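Side-chain contacts in alkane monooxygenase (Geobacillus thermodenitrificans, PDB 3B9O), which belongs to the luciferase-like monooxygenase family of TIM-barrel proteins and holds flavin mononucleotide in a pocket of the chain: residues A[32-37]-A[81-86]; A[76-81]-A[308-313]; A[252-257]-A[364-369]. All coordinates share one frame; numbering follows the deposited sequence.

Contact 1: A[32-37]-A[81-86]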
ATOM      1  N   ARG A  32      -0.432  -8.293  19.354  1.00 12.64           N
ATOM      2  CA  ARG A  32      -0.324  -6.889  19.810  1.00 19.48           C
ATOM      3  C   ARG A  32      -1.016  -5.877  18.883  1.00 17.07           C
ATOM      4  O   ARG A  32      -0.950  -4.670  19.123  1.00 15.35           O
ATOM      5  CB  ARG A  32       1.145  -6.467  19.996  1.00 14.75           C
ATOM      6  CG  ARG A  32       1.890  -7.323  21.046  1.00 18.35           C
ATOM      7  CD  ARG A  32       3.214  -6.706  21.393  1.00 15.83           C
ATOM      8  NE  ARG A  32       3.084  -5.394  22.070  1.00 19.44           N
ATOM      9  CZ  ARG A  32       3.981  -4.406  21.979  1.00 25.50           C
ATOM     10  NH1 ARG A  32       5.059  -4.566  21.260  1.00 21.15           N
ATOM     11  NH2 ARG A  32       3.811  -3.256  22.616  1.00 16.74           N
ATOM     12  N   TYR A  33      -1.671  -6.349  17.833  1.00 12.46           N
ATOM     13  CA  TYR A  33      -2.238  -5.420  16.853  1.00 14.43           C
ATOM     14  C   TYR A  33      -3.262  -4.489  17.534  1.00 17.79           C
ATOM     15  O   TYR A  33      -3.478  -3.381  17.074  1.00 17.43           O
ATOM     16  CB  TYR A  33      -2.853  -6.141  15.628  1.00 21.37           C
ATOM     17  CG  TYR A  33      -4.269  -6.551  15.843  1.00 17.50           C
ATOM     18  CD1 TYR A  33      -5.330  -5.781  15.342  1.00 19.11           C
ATOM     19  CD2 TYR A  33      -4.562  -7.687  16.609  1.00 18.04           C
ATOM     20  CE1 TYR A  33      -6.658  -6.157  15.579  1.00 15.10           C
ATOM     21  CE2 TYR A  33      -5.895  -8.066  16.852  1.00 16.11           C
ATOM     22  CZ  TYR A  33      -6.908  -7.314  16.353  1.00 16.95           C
ATOM     23  OH  TYR A  33      -8.171  -7.706  16.662  1.00 16.06           O
ATOM     24  N   THR A  34      -3.852  -4.943  18.650  1.00 20.72           N
ATOM     25  CA  THR A  34      -4.805  -4.141  19.424  1.00 17.19           C
ATOM     26  C   THR A  34      -4.135  -3.115  20.366  1.00 21.83           C
ATOM     27  O   THR A  34      -4.832  -2.263  20.938  1.00 14.97           O
ATOM     28  CB  THR A  34      -5.762  -5.022  20.252  1.00 15.05           C
ATOM     29  OG1 THR A  34      -4.988  -5.928  21.062  1.00 18.38           O
ATOM     30  CG2 THR A  34      -6.758  -5.794  19.349  1.00 12.37           C
ATOM     31  N   ASP A  35      -2.807  -3.191  20.506  1.00 15.43           N
ATOM     32  CA  ASP A  35      -2.035  -2.380  21.492  1.00 21.50           C
ATOM     33  C   ASP A  35      -1.469  -1.201  20.755  1.00 12.92           C
ATOM     34  O   ASP A  35      -0.662  -1.375  19.866  1.00 12.68           O
ATOM     35  CB  ASP A  35      -0.888  -3.186  22.188  1.00 19.13           C
ATOM     36  CG  ASP A  35      -0.028  -2.343  23.246  1.00 46.00           C
ATOM     37  OD1 ASP A  35      -0.347  -1.145  23.637  1.00 25.62           O
ATOM     38  OD2 ASP A  35       1.029  -2.914  23.717  1.00 31.30           O
ATOM     39  N   LEU A  36      -1.902  -0.012  21.151  1.00 13.62           N
ATOM     40  CA  LEU A  36      -1.418   1.230  20.558  1.00 22.75           C
ATOM     41  C   LEU A  36       0.117   1.305  20.616  1.00 21.48           C
ATOM     42  O   LEU A  36       0.775   1.706  19.662  1.00 13.39           O
ATOM     43  CB  LEU A  36      -2.092   2.417  21.249  1.00 19.26           C
ATOM     44  CG  LEU A  36      -1.721   3.831  20.749  1.00 21.22           C
ATOM     45  CD1 LEU A  36      -1.964   3.901  19.229  1.00 13.72           C
ATOM     46  CD2 LEU A  36      -2.566   4.875  21.510  1.00 18.43           C
ATOM     47  N   ASN A  37       0.683   0.884  21.743  1.00 20.36           N
ATOM     48  CA  ASN A  37       2.127   0.827  21.883  1.00 12.10           C
ATOM     49  C   ASN A  37       2.881  -0.004  20.853  1.00 10.37           C
ATOM     50  O   ASN A  37       4.022   0.315  20.566  1.00 12.79           O
ATOM     51  CB  ASN A  37       2.568   0.430  23.305  1.00 16.65           C
ATOM     52  CG  ASN A  37       2.130   1.431  24.358  1.00 25.34           C
ATOM     53  OD1 ASN A  37       2.065   2.639  24.124  1.00 23.32           O
ATOM     54  ND2 ASN A  37       1.837   0.919  25.553  1.00 39.73           N
ATOM     55  N   PRO A  81      -9.843 -10.999  13.036  1.00 13.82           N
ATOM     56  CA  PRO A  81     -10.347  -9.623  13.122  1.00 14.99           C
ATOM     57  C   PRO A  81      -9.423  -8.632  12.354  1.00 18.80           C
ATOM     58  O   PRO A  81      -8.230  -8.938  12.116  1.00 16.30           O
ATOM     59  CB  PRO A  81     -10.297  -9.347  14.616  1.00 13.57           C
ATOM     60  CG  PRO A  81      -9.108 -10.204  15.093  1.00 11.05           C
ATOM     61  CD  PRO A  81      -9.324 -11.473  14.334  1.00 16.06           C
ATOM     62  N   VAL A  82      -9.994  -7.493  11.955  1.00 15.54           N
ATOM     63  CA  VAL A  82      -9.253  -6.402  11.305  1.00 21.42           C
ATOM     64  C   VAL A  82      -9.745  -5.069  11.867  1.00 19.37           C
ATOM     65  O   VAL A  82     -10.950  -4.832  11.896  1.00 19.24           O
ATOM     66  CB  VAL A  82      -9.645  -6.113   9.845  1.00 25.84           C
ATOM     67  CG1 VAL A  82      -8.515  -5.523   8.976  1.00 17.12           C
ATOM     68  CG2 VAL A  82     -10.750  -6.988   9.246  1.00 15.91           C
ATOM     69  N   ASN A  83      -8.822  -4.204  12.256  1.00 14.80           N
ATOM     70  CA  ASN A  83      -9.159  -2.865  12.720  1.00 16.26           C
ATOM     71  C   ASN A  83      -8.863  -1.836  11.647  1.00 14.59           C
ATOM     72  O   ASN A  83      -8.151  -2.120  10.683  1.00 14.77           O
ATOM     73  CB  ASN A  83      -8.378  -2.530  14.023  1.00 12.87           C
ATOM     74  CG  ASN A  83      -8.962  -3.243  15.283  1.00 14.43           C
ATOM     75  OD1 ASN A  83      -8.443  -3.100  16.414  1.00 18.92           O
ATOM     76  ND2 ASN A  83     -10.048  -3.971  15.090  1.00 11.29           N
ATOM     77  N   ASP A  84      -9.363  -0.617  11.839  1.00 19.48           N
ATOM     78  CA  ASP A  84      -9.226   0.433  10.825  1.00 13.48           C
ATOM     79  C   ASP A  84      -7.804   0.998  10.846  1.00 14.48           C
ATOM     80  O   ASP A  84      -7.307   1.405  11.919  1.00 12.96           O
ATOM     81  CB  ASP A  84     -10.246   1.552  11.088  1.00 18.07           C
ATOM     82  CG  ASP A  84     -10.041   2.737  10.169  1.00 22.15           C
ATOM     83  OD1 ASP A  84      -9.692   3.800  10.658  1.00 36.74           O
ATOM     84  OD2 ASP A  84     -10.199   2.604   8.951  1.00 28.50           O
ATOM     85  N   PRO A  85      -7.150   1.063   9.663  1.00 17.77           N
ATOM     86  CA  PRO A  85      -5.764   1.570   9.606  1.00 12.97           C
ATOM     87  C   PRO A  85      -5.634   3.083   9.828  1.00 20.52           C
ATOM     88  O   PRO A  85      -4.618   3.502  10.378  1.00 12.19           O
ATOM     89  CB  PRO A  85      -5.291   1.189   8.187  1.00  9.37           C
ATOM     90  CG  PRO A  85      -6.532   1.057   7.377  1.00 13.11           C
ATOM     91  CD  PRO A  85      -7.651   0.654   8.323  1.00 13.17           C
ATOM     92  N   LEU A  86      -6.608   3.896   9.381  1.00 11.16           N
ATOM     93  CA  LEU A  86      -6.526   5.359   9.551  1.00 13.88           C
ATOM     94  C   LEU A  86      -6.445   5.774  11.046  1.00 16.43           C
ATOM     95  O   LEU A  86      -5.768   6.748  11.410  1.00 15.14           O
ATOM     96  CB  LEU A  86      -7.650   6.090   8.766  1.00 16.21           C
ATOM     97  CG  LEU A  86      -7.362   6.341   7.265  1.00 17.89           C
ATOM     98  CD1 LEU A  86      -7.448   5.046   6.468  1.00 19.68           C
ATOM     99  CD2 LEU A  86      -8.334   7.407   6.676  1.00 20.70           C
TER
HETATM  100  O   HOH W   1      -5.772  -1.872  16.103  1.00 14.18           O
HETATM  101  O   HOH W   2     -10.543  -6.152  16.549  1.00 16.05           O
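The phenol ring of Tyr33 meets Pro81 and Asn83 obliquely, while one of its faces is taken by CG2 of the next residue, Thr34, set toward the rim. The Asn83 and Tyr33 side chains cross at about a right angle, with amide and ring planes 54° apart, and Tyr33 CE1 sits 3.6 Å from Asn83 OD1. At the far end of the ring, the hydroxyl oxygen Tyr33 OH makes a close contact with the proline ring, 3.1 Å from Pro81 CG, and the apolar pair is Tyr33 CZ to Pro81 CG, 3.8 Å. With chi1 at 86°, Tyr33 CG stands between its backbone N and carbonyl carbon, which swings the ring out toward the loop of 81-86.

No direct hydrogen bond crosses; two waters make the polar links. One donates to Tyr33 O (2.9 Å) and to Asn83 OD1 (3.0 Å). The other lies 2.8 Å from Tyr33 OH and accepts from Asn83 ND2. Both ends of the amide are used, which probably fixes which end is oxygen. Farther along the segment, Asp35 N-caps helix 36-48 through Asn37 N and forms a salt bridge with Arg32 NH2. The polar match across this surface therefore probably depends on hydration.

Contact 2: A[76-81]-A[308-313]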
ATOM      1  N   GLU A  76      -7.934 -19.259  11.583  1.00 23.83           N
ATOM      2  CA  GLU A  76      -6.521 -19.023  11.265  1.00 14.45           C
ATOM      3  C   GLU A  76      -6.158 -17.527  11.362  1.00 20.79           C
ATOM      4  O   GLU A  76      -5.044 -17.138  10.997  1.00 21.20           O
ATOM      5  CB  GLU A  76      -6.261 -19.501   9.833  1.00 21.37           C
ATOM      6  CG  GLU A  76      -6.495 -20.986   9.611  1.00 36.04           C
ATOM      7  CD  GLU A  76      -5.249 -21.833   9.839  1.00 44.16           C
ATOM      8  OE1 GLU A  76      -4.123 -21.282   9.884  1.00 29.73           O
ATOM      9  OE2 GLU A  76      -5.406 -23.066   9.955  1.00 40.39           O
ATOM     10  N   ALA A  77      -7.108 -16.701  11.807  1.00 22.24           N
ATOM     11  CA  ALA A  77      -6.934 -15.225  11.861  1.00 28.42           C
ATOM     12  C   ALA A  77      -6.486 -14.570  10.523  1.00 26.84           C
ATOM     13  O   ALA A  77      -5.639 -13.642  10.494  1.00 20.10           O
ATOM     14  CB  ALA A  77      -6.006 -14.845  13.012  1.00 24.64           C
ATOM     15  N   VAL A  78      -7.076 -15.048   9.440  1.00 14.61           N
ATOM     16  CA  VAL A  78      -6.769 -14.578   8.078  1.00 12.77           C
ATOM     17  C   VAL A  78      -7.482 -13.239   7.807  1.00 17.11           C
ATOM     18  O   VAL A  78      -8.570 -13.198   7.240  1.00 14.10           O
ATOM     19  CB  VAL A  78      -7.105 -15.694   7.001  1.00 19.46           C
ATOM     20  CG1 VAL A  78      -6.961 -15.144   5.550  1.00 21.99           C
ATOM     21  CG2 VAL A  78      -6.214 -16.922   7.212  1.00 20.59           C
ATOM     22  N   GLN A  79      -6.875 -12.141   8.288  1.00 12.75           N
ATOM     23  CA  GLN A  79      -7.388 -10.782   8.052  1.00 19.38           C
ATOM     24  C   GLN A  79      -8.740 -10.509   8.720  1.00 26.36           C
ATOM     25  O   GLN A  79      -9.422  -9.568   8.378  1.00 17.93           O
ATOM     26  CB  GLN A  79      -7.381 -10.438   6.556  1.00 13.56           C
ATOM     27  CG  GLN A  79      -5.925 -10.215   6.087  1.00 19.16           C
ATOM     28  CD  GLN A  79      -5.737  -9.884   4.612  1.00 15.19           C
ATOM     29  OE1 GLN A  79      -6.536  -9.172   4.002  1.00 14.69           O
ATOM     30  NE2 GLN A  79      -4.645 -10.386   4.041  1.00 15.77           N
ATOM     31  N   ILE A  80      -9.094 -11.377   9.677  1.00 19.05           N
ATOM     32  CA  ILE A  80     -10.227 -11.196  10.601  1.00 16.66           C
ATOM     33  C   ILE A  80      -9.738 -11.772  11.957  1.00 13.57           C
ATOM     34  O   ILE A  80      -9.129 -12.829  12.002  1.00 15.53           O
ATOM     35  CB  ILE A  80     -11.562 -11.830  10.051  1.00 22.19           C
ATOM     36  CG1 ILE A  80     -12.780 -11.361  10.900  1.00 21.74           C
ATOM     37  CG2 ILE A  80     -11.426 -13.391   9.908  1.00 18.68           C
ATOM     38  CD1 ILE A  80     -14.164 -11.712  10.364  1.00 16.88           C
ATOM     39  N   PRO A  81      -9.843 -10.999  13.036  1.00 13.82           N
ATOM     40  CA  PRO A  81     -10.347  -9.623  13.122  1.00 14.99           C
ATOM     41  C   PRO A  81      -9.423  -8.632  12.354  1.00 18.80           C
ATOM     42  O   PRO A  81      -8.230  -8.938  12.116  1.00 16.30           O
ATOM     43  CB  PRO A  81     -10.297  -9.347  14.616  1.00 13.57           C
ATOM     44  CG  PRO A  81      -9.108 -10.204  15.093  1.00 11.05           C
ATOM     45  CD  PRO A  81      -9.324 -11.473  14.334  1.00 16.06           C
ATOM     46  N   HIS A 308      -3.441 -20.087   4.202  1.00 18.55           N
ATOM     47  CA  HIS A 308      -3.179 -19.687   2.807  1.00 24.14           C
ATOM     48  C   HIS A 308      -4.265 -20.033   1.819  1.00 17.06           C
ATOM     49  O   HIS A 308      -4.561 -19.238   0.955  1.00 17.90           O
ATOM     50  CB  HIS A 308      -1.829 -20.187   2.334  1.00 21.13           C
ATOM     51  CG  HIS A 308      -0.713 -19.625   3.144  1.00 28.41           C
ATOM     52  ND1 HIS A 308      -0.207 -18.368   2.923  1.00 25.91           N
ATOM     53  CD2 HIS A 308      -0.063 -20.110   4.226  1.00 24.87           C
ATOM     54  CE1 HIS A 308       0.744 -18.119   3.799  1.00 28.22           C
ATOM     55  NE2 HIS A 308       0.849 -19.161   4.604  1.00 23.67           N
ATOM     56  N   LEU A 309      -4.887 -21.201   1.959  1.00 21.99           N
ATOM     57  CA  LEU A 309      -6.033 -21.511   1.091  1.00 22.94           C
ATOM     58  C   LEU A 309      -7.159 -20.494   1.240  1.00 16.67           C
ATOM     59  O   LEU A 309      -7.784 -20.090   0.247  1.00 25.78           O
ATOM     60  CB  LEU A 309      -6.545 -22.937   1.347  1.00 33.81           C
ATOM     61  CG  LEU A 309      -6.137 -24.203   0.579  1.00 49.45           C
ATOM     62  CD1 LEU A 309      -5.166 -24.040  -0.556  1.00 29.18           C
ATOM     63  CD2 LEU A 309      -5.721 -25.289   1.560  1.00 29.47           C
ATOM     64  N   ALA A 310      -7.437 -20.085   2.475  1.00 27.20           N
ATOM     65  CA  ALA A 310      -8.474 -19.079   2.735  1.00 17.42           C
ATOM     66  C   ALA A 310      -8.130 -17.757   2.041  1.00 21.34           C
ATOM     67  O   ALA A 310      -8.994 -17.145   1.390  1.00 22.42           O
ATOM     68  CB  ALA A 310      -8.687 -18.874   4.268  1.00 15.67           C
ATOM     69  N   HIS A 311      -6.859 -17.361   2.137  1.00 16.71           N
ATOM     70  CA  HIS A 311      -6.393 -16.093   1.548  1.00 22.21           C
ATOM     71  C   HIS A 311      -6.513 -16.125   0.036  1.00 18.35           C
ATOM     72  O   HIS A 311      -7.010 -15.194  -0.580  1.00 24.79           O
ATOM     73  CB  HIS A 311      -4.935 -15.837   1.939  1.00 18.36           C
ATOM     74  CG  HIS A 311      -4.475 -14.444   1.663  1.00 15.95           C
ATOM     75  ND1 HIS A 311      -3.406 -13.868   2.313  1.00 25.77           N
ATOM     76  CD2 HIS A 311      -4.957 -13.493   0.826  1.00 27.43           C
ATOM     77  CE1 HIS A 311      -3.237 -12.633   1.875  1.00 18.78           C
ATOM     78  NE2 HIS A 311      -4.177 -12.374   0.988  1.00 34.50           N
ATOM     79  N   TYR A 312      -6.044 -17.223  -0.540  1.00 23.62           N
ATOM     80  CA  TYR A 312      -6.120 -17.482  -1.972  1.00 19.05           C
ATOM     81  C   TYR A 312      -7.556 -17.408  -2.462  1.00 21.23           C
ATOM     82  O   TYR A 312      -7.814 -16.812  -3.495  1.00 28.89           O
ATOM     83  CB  TYR A 312      -5.495 -18.843  -2.284  1.00 18.35           C
ATOM     84  CG  TYR A 312      -5.477 -19.222  -3.754  1.00 33.86           C
ATOM     85  CD1 TYR A 312      -4.380 -18.921  -4.562  1.00 33.62           C
ATOM     86  CD2 TYR A 312      -6.574 -19.889  -4.337  1.00 33.89           C
ATOM     87  CE1 TYR A 312      -4.361 -19.290  -5.927  1.00 33.36           C
ATOM     88  CE2 TYR A 312      -6.580 -20.243  -5.675  1.00 34.44           C
ATOM     89  CZ  TYR A 312      -5.479 -19.951  -6.464  1.00 49.09           C
ATOM     90  OH  TYR A 312      -5.516 -20.331  -7.790  1.00 33.94           O
ATOM     91  N   GLY A 313      -8.485 -18.028  -1.733  1.00 24.42           N
ATOM     92  CA  GLY A 313      -9.895 -17.987  -2.084  1.00 26.46           C
ATOM     93  C   GLY A 313     -10.459 -16.574  -2.201  1.00 28.20           C
ATOM     94  O   GLY A 313     -11.020 -16.221  -3.233  1.00 24.99           O
TER
HETATM   95  O   HOH W   3      -3.819  -9.453   0.932  1.00 28.74           O
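Val78 and Gln79 carry this contact from the loop side, and Ala310 and His311 receive them on helix 305-316. The apolar part is Val78 packed on the helix at loose distances: Val78 CG1, anti to its backbone nitrogen at chi1 173°, lies 4.3 Å from Ala310 CB and 4.2 Å from His311 CB. Val78 is the centre of an inverse gamma turn, just after the Schellman motif at Ala77 that ends helix 71-75.

The polar part joins an amide to an imidazole without a direct bond. Gln79 NE2 comes obliquely to the His311 ring, 3.4 Å from His311 CE1, with the amide and ring planes 82° apart, nearly perpendicular. A water completes the link: it lies 2.9 Å from His311 NE2 and accepts a weak bond from Gln79 NE2. Firmer partners hold this amide from elsewhere, Tyr63 OH at Gln79 OE1 and His17 O at Gln79 NE2, so its orientation is set from both ends.

Aromatic neighbours close in on the histidine, whose ring meets those of His20 and Tyr63. The side chain of Gln79 is about 6 Å from the bound flavin mononucleotide. Helix 71-75 backs the contact, with Thr72 touching Ala310 and Ala73 touching Val78, while helix 334-341 packs on Leu309 and Tyr312, so that helix 305-316 lies between that helix and the loop.

Contact 3: A[252-257]-A[364-369]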
ATOM      1  N   GLU A 252      11.914 -10.759 -15.262  1.00 23.64           N
ATOM      2  CA  GLU A 252      11.149 -10.786 -16.493  1.00 19.20           C
ATOM      3  C   GLU A 252       9.722 -10.261 -16.266  1.00 21.00           C
ATOM      4  O   GLU A 252       9.222  -9.469 -17.068  1.00 18.72           O
ATOM      5  CB  GLU A 252      11.129 -12.202 -17.131  1.00 30.35           C
ATOM      6  CG  GLU A 252      12.509 -12.978 -17.180  1.00 37.61           C
ATOM      7  CD  GLU A 252      12.797 -13.795 -15.891  1.00103.59           C
ATOM      8  OE1 GLU A 252      13.516 -13.252 -14.979  1.00 29.84           O
ATOM      9  OE2 GLU A 252      12.291 -14.977 -15.801  1.00 46.86           O
ATOM     10  N   THR A 253       9.086 -10.705 -15.171  1.00 18.72           N
ATOM     11  CA  THR A 253       7.677 -10.379 -14.853  1.00 18.92           C
ATOM     12  C   THR A 253       7.547  -8.917 -14.461  1.00 18.95           C
ATOM     13  O   THR A 253       6.743  -8.167 -15.034  1.00 24.78           O
ATOM     14  CB  THR A 253       7.114 -11.272 -13.703  1.00 18.79           C
ATOM     15  OG1 THR A 253       7.110 -12.631 -14.124  1.00 27.35           O
ATOM     16  CG2 THR A 253       5.665 -10.904 -13.359  1.00 25.76           C
ATOM     17  N   LEU A 254       8.358  -8.517 -13.496  1.00 21.11           N
ATOM     18  CA  LEU A 254       8.359  -7.134 -13.011  1.00 18.76           C
ATOM     19  C   LEU A 254       8.712  -6.133 -14.100  1.00 15.19           C
ATOM     20  O   LEU A 254       8.074  -5.067 -14.196  1.00 18.24           O
ATOM     21  CB  LEU A 254       9.248  -7.004 -11.770  1.00 19.52           C
ATOM     22  CG  LEU A 254       8.703  -7.666 -10.482  1.00 18.16           C
ATOM     23  CD1 LEU A 254       9.811  -7.712  -9.396  1.00 19.73           C
ATOM     24  CD2 LEU A 254       7.450  -6.928  -9.976  1.00 16.54           C
ATOM     25  N   LYS A 255       9.677  -6.480 -14.958  1.00 13.01           N
ATOM     26  CA  LYS A 255      10.088  -5.572 -16.028  1.00 21.13           C
ATOM     27  C   LYS A 255       8.978  -5.345 -17.042  1.00 20.72           C
ATOM     28  O   LYS A 255       8.760  -4.210 -17.509  1.00 19.22           O
ATOM     29  CB  LYS A 255      11.326  -6.098 -16.729  1.00 26.30           C
ATOM     30  CG  LYS A 255      11.902  -5.138 -17.751  1.00 30.56           C
ATOM     31  CD  LYS A 255      13.281  -5.635 -18.194  1.00 37.38           C
ATOM     32  CE  LYS A 255      13.548  -5.224 -19.602  1.00 60.37           C
ATOM     33  NZ  LYS A 255      13.072  -3.822 -19.854  1.00 54.69           N
ATOM     34  N   PHE A 256       8.264  -6.430 -17.345  1.00 17.64           N
ATOM     35  CA  PHE A 256       7.126  -6.404 -18.239  1.00 21.32           C
ATOM     36  C   PHE A 256       6.074  -5.440 -17.717  1.00 22.79           C
ATOM     37  O   PHE A 256       5.514  -4.640 -18.486  1.00 19.48           O
ATOM     38  CB  PHE A 256       6.495  -7.795 -18.441  1.00 20.09           C
ATOM     39  CG  PHE A 256       5.200  -7.751 -19.250  1.00 20.39           C
ATOM     40  CD1 PHE A 256       5.242  -7.745 -20.660  1.00 26.41           C
ATOM     41  CD2 PHE A 256       3.961  -7.647 -18.612  1.00 24.28           C
ATOM     42  CE1 PHE A 256       4.060  -7.670 -21.426  1.00 29.79           C
ATOM     43  CE2 PHE A 256       2.779  -7.568 -19.357  1.00 42.26           C
ATOM     44  CZ  PHE A 256       2.835  -7.576 -20.774  1.00 24.75           C
ATOM     45  N   PHE A 257       5.782  -5.543 -16.424  1.00 22.29           N
ATOM     46  CA  PHE A 257       4.721  -4.720 -15.842  1.00 18.57           C
ATOM     47  C   PHE A 257       5.128  -3.258 -15.706  1.00 19.21           C
ATOM     48  O   PHE A 257       4.317  -2.374 -15.951  1.00 15.22           O
ATOM     49  CB  PHE A 257       4.182  -5.339 -14.534  1.00 22.19           C
ATOM     50  CG  PHE A 257       3.391  -6.604 -14.765  1.00 25.54           C
ATOM     51  CD1 PHE A 257       3.820  -7.820 -14.249  1.00 33.63           C
ATOM     52  CD2 PHE A 257       2.242  -6.576 -15.560  1.00 42.24           C
ATOM     53  CE1 PHE A 257       3.102  -8.988 -14.490  1.00 28.64           C
ATOM     54  CE2 PHE A 257       1.518  -7.735 -15.803  1.00 44.81           C
ATOM     55  CZ  PHE A 257       1.950  -8.940 -15.265  1.00 40.32           C
ATOM     56  N   GLN A 364      19.317  -5.232  -5.403  1.00 13.51           N
ATOM     57  CA  GLN A 364      19.973  -4.405  -6.396  1.00 21.57           C
ATOM     58  C   GLN A 364      19.707  -4.936  -7.826  1.00 20.00           C
ATOM     59  O   GLN A 364      19.482  -4.148  -8.747  1.00 16.13           O
ATOM     60  CB  GLN A 364      21.469  -4.268  -6.055  1.00 13.42           C
ATOM     61  CG  GLN A 364      22.306  -3.525  -7.125  1.00 13.33           C
ATOM     62  CD  GLN A 364      23.759  -3.410  -6.740  1.00 17.07           C
ATOM     63  OE1 GLN A 364      24.237  -4.063  -5.792  1.00 22.54           O
ATOM     64  NE2 GLN A 364      24.490  -2.596  -7.486  1.00 26.18           N
ATOM     65  N   TYR A 365      19.663  -6.270  -7.988  1.00 15.10           N
ATOM     66  CA  TYR A 365      19.444  -6.879  -9.311  1.00 18.73           C
ATOM     67  C   TYR A 365      18.077  -6.483  -9.876  1.00 13.22           C
ATOM     68  O   TYR A 365      17.951  -6.085 -11.027  1.00 15.10           O
ATOM     69  CB  TYR A 365      19.543  -8.403  -9.205  1.00 21.29           C
ATOM     70  CG  TYR A 365      19.801  -9.052 -10.552  1.00 25.03           C
ATOM     71  CD1 TYR A 365      18.822  -9.843 -11.162  1.00 17.09           C
ATOM     72  CD2 TYR A 365      21.006  -8.821 -11.245  1.00 14.53           C
ATOM     73  CE1 TYR A 365      19.084 -10.451 -12.408  1.00 20.39           C
ATOM     74  CE2 TYR A 365      21.266  -9.449 -12.510  1.00 12.02           C
ATOM     75  CZ  TYR A 365      20.284 -10.254 -13.050  1.00 17.03           C
ATOM     76  OH  TYR A 365      20.458 -10.857 -14.260  1.00 17.76           O
ATOM     77  N   LEU A 366      17.051  -6.595  -9.046  1.00 12.78           N
ATOM     78  CA  LEU A 366      15.686  -6.209  -9.432  1.00 11.53           C
ATOM     79  C   LEU A 366      15.602  -4.735  -9.785  1.00 15.51           C
ATOM     80  O   LEU A 366      15.055  -4.349 -10.835  1.00 18.76           O
ATOM     81  CB  LEU A 366      14.729  -6.600  -8.294  1.00 20.57           C
ATOM     82  CG  LEU A 366      13.804  -7.824  -8.235  1.00 29.56           C
ATOM     83  CD1 LEU A 366      13.950  -8.884  -9.312  1.00 23.55           C
ATOM     84  CD2 LEU A 366      13.771  -8.429  -6.780  1.00 21.72           C
ATOM     85  N   VAL A 367      16.183  -3.893  -8.934  1.00 14.96           N
ATOM     86  CA  VAL A 367      16.237  -2.457  -9.218  1.00 21.13           C
ATOM     87  C   VAL A 367      16.876  -2.164 -10.572  1.00 25.39           C
ATOM     88  O   VAL A 367      16.263  -1.474 -11.417  1.00 19.87           O
ATOM     89  CB  VAL A 367      16.954  -1.675  -8.092  1.00 16.61           C
ATOM     90  CG1 VAL A 367      17.198  -0.187  -8.524  1.00 20.04           C
ATOM     91  CG2 VAL A 367      16.103  -1.745  -6.839  1.00 11.35           C
ATOM     92  N   GLU A 368      18.084  -2.690 -10.780  1.00 17.53           N
ATOM     93  CA  GLU A 368      18.876  -2.371 -11.974  1.00 16.57           C
ATOM     94  C   GLU A 368      18.376  -3.061 -13.247  1.00 25.14           C
ATOM     95  O   GLU A 368      18.431  -2.482 -14.334  1.00 23.52           O
ATOM     96  CB  GLU A 368      20.347  -2.697 -11.722  1.00 25.25           C
ATOM     97  CG  GLU A 368      20.973  -1.653 -10.808  1.00 31.58           C
ATOM     98  CD  GLU A 368      22.429  -1.908 -10.461  1.00 25.08           C
ATOM     99  OE1 GLU A 368      22.997  -2.944 -10.873  1.00 27.31           O
ATOM    100  OE2 GLU A 368      22.988  -1.052  -9.740  1.00 28.77           O
ATOM    101  N   GLU A 369      17.859  -4.276 -13.116  1.00 19.77           N
ATOM    102  CA  GLU A 369      17.469  -5.009 -14.297  1.00 16.38           C
ATOM    103  C   GLU A 369      15.982  -4.924 -14.600  1.00 16.41           C
ATOM    104  O   GLU A 369      15.612  -5.064 -15.768  1.00 24.85           O
ATOM    105  CB  GLU A 369      17.925  -6.472 -14.217  1.00 14.69           C
ATOM    106  CG  GLU A 369      19.419  -6.655 -14.123  1.00 15.51           C
ATOM    107  CD  GLU A 369      20.185  -6.124 -15.344  1.00 21.97           C
ATOM    108  OE1 GLU A 369      21.201  -5.447 -15.135  1.00 22.87           O
ATOM    109  OE2 GLU A 369      19.766  -6.383 -16.500  1.00 23.61           O
TER
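Leu254 and Leu366 form the apolar centre of this helix-to-helix contact, with Leu254 CD1 4.2 Å from Leu366 CG. The two side chains cross obliquely, one methyl branch of Leu254 meeting the branch point of Leu366. Beside them Lys255 brings one methylene against a backbone carbonyl of the other helix: Lys255 CD is 3.4 Å from Glu369 O. Its chi1 of -174° places CG anti to the backbone nitrogen and carries the methylenes toward that carbonyl. No hydrogen bond or salt bridge joins the two segments, and the backbones stay well apart, 7.6 Å between Lys255 CA and Glu369 CA at the closest pair.

One shell out, the polar end of the lysine is drawn back to its own helix. The chain bends at chi4, 41°, and Lys255 NZ makes a salt bridge with Asp259, one turn on. Glu369 meanwhile lays its CG over one face of the Tyr365 ring, offset toward the rim.

Farther out, Val251, at the start of helix 251-265, extends the contact against Tyr365, Leu366 and Glu369. The leucines rest on the sheet beneath: Leu254 touches Leu246 of strand 243-246, and Leu366 touches Phe375 of strand 374-378. Two helices packed side by side over parallel strands of the barrel, leucines inward and charged residues outward, are the outer layer expected of a TIM-barrel fold.

Contacts 1 and 2 are neighbours, about 17 Å between centres, and share Pro81 in the one loop between helices 71-75 and 89-94. The early part of that loop meets helix 305-316 in contact 2, and the later part meets the lead-in to helix 36-48 in contact 1. Contact 3 stands apart, its centre about 34 Å from that of contact 1, across the chain's centre, and about 29 Å from that of contact 2. Along the chain, contact 1 closes before contact 3 opens, whereas contact 2 crosses both. Contact 2 joins the loop to a helix close to the flavin mononucleotide, contact 1 holds the same loop at the surface, and contact 3 pairs two outer helices.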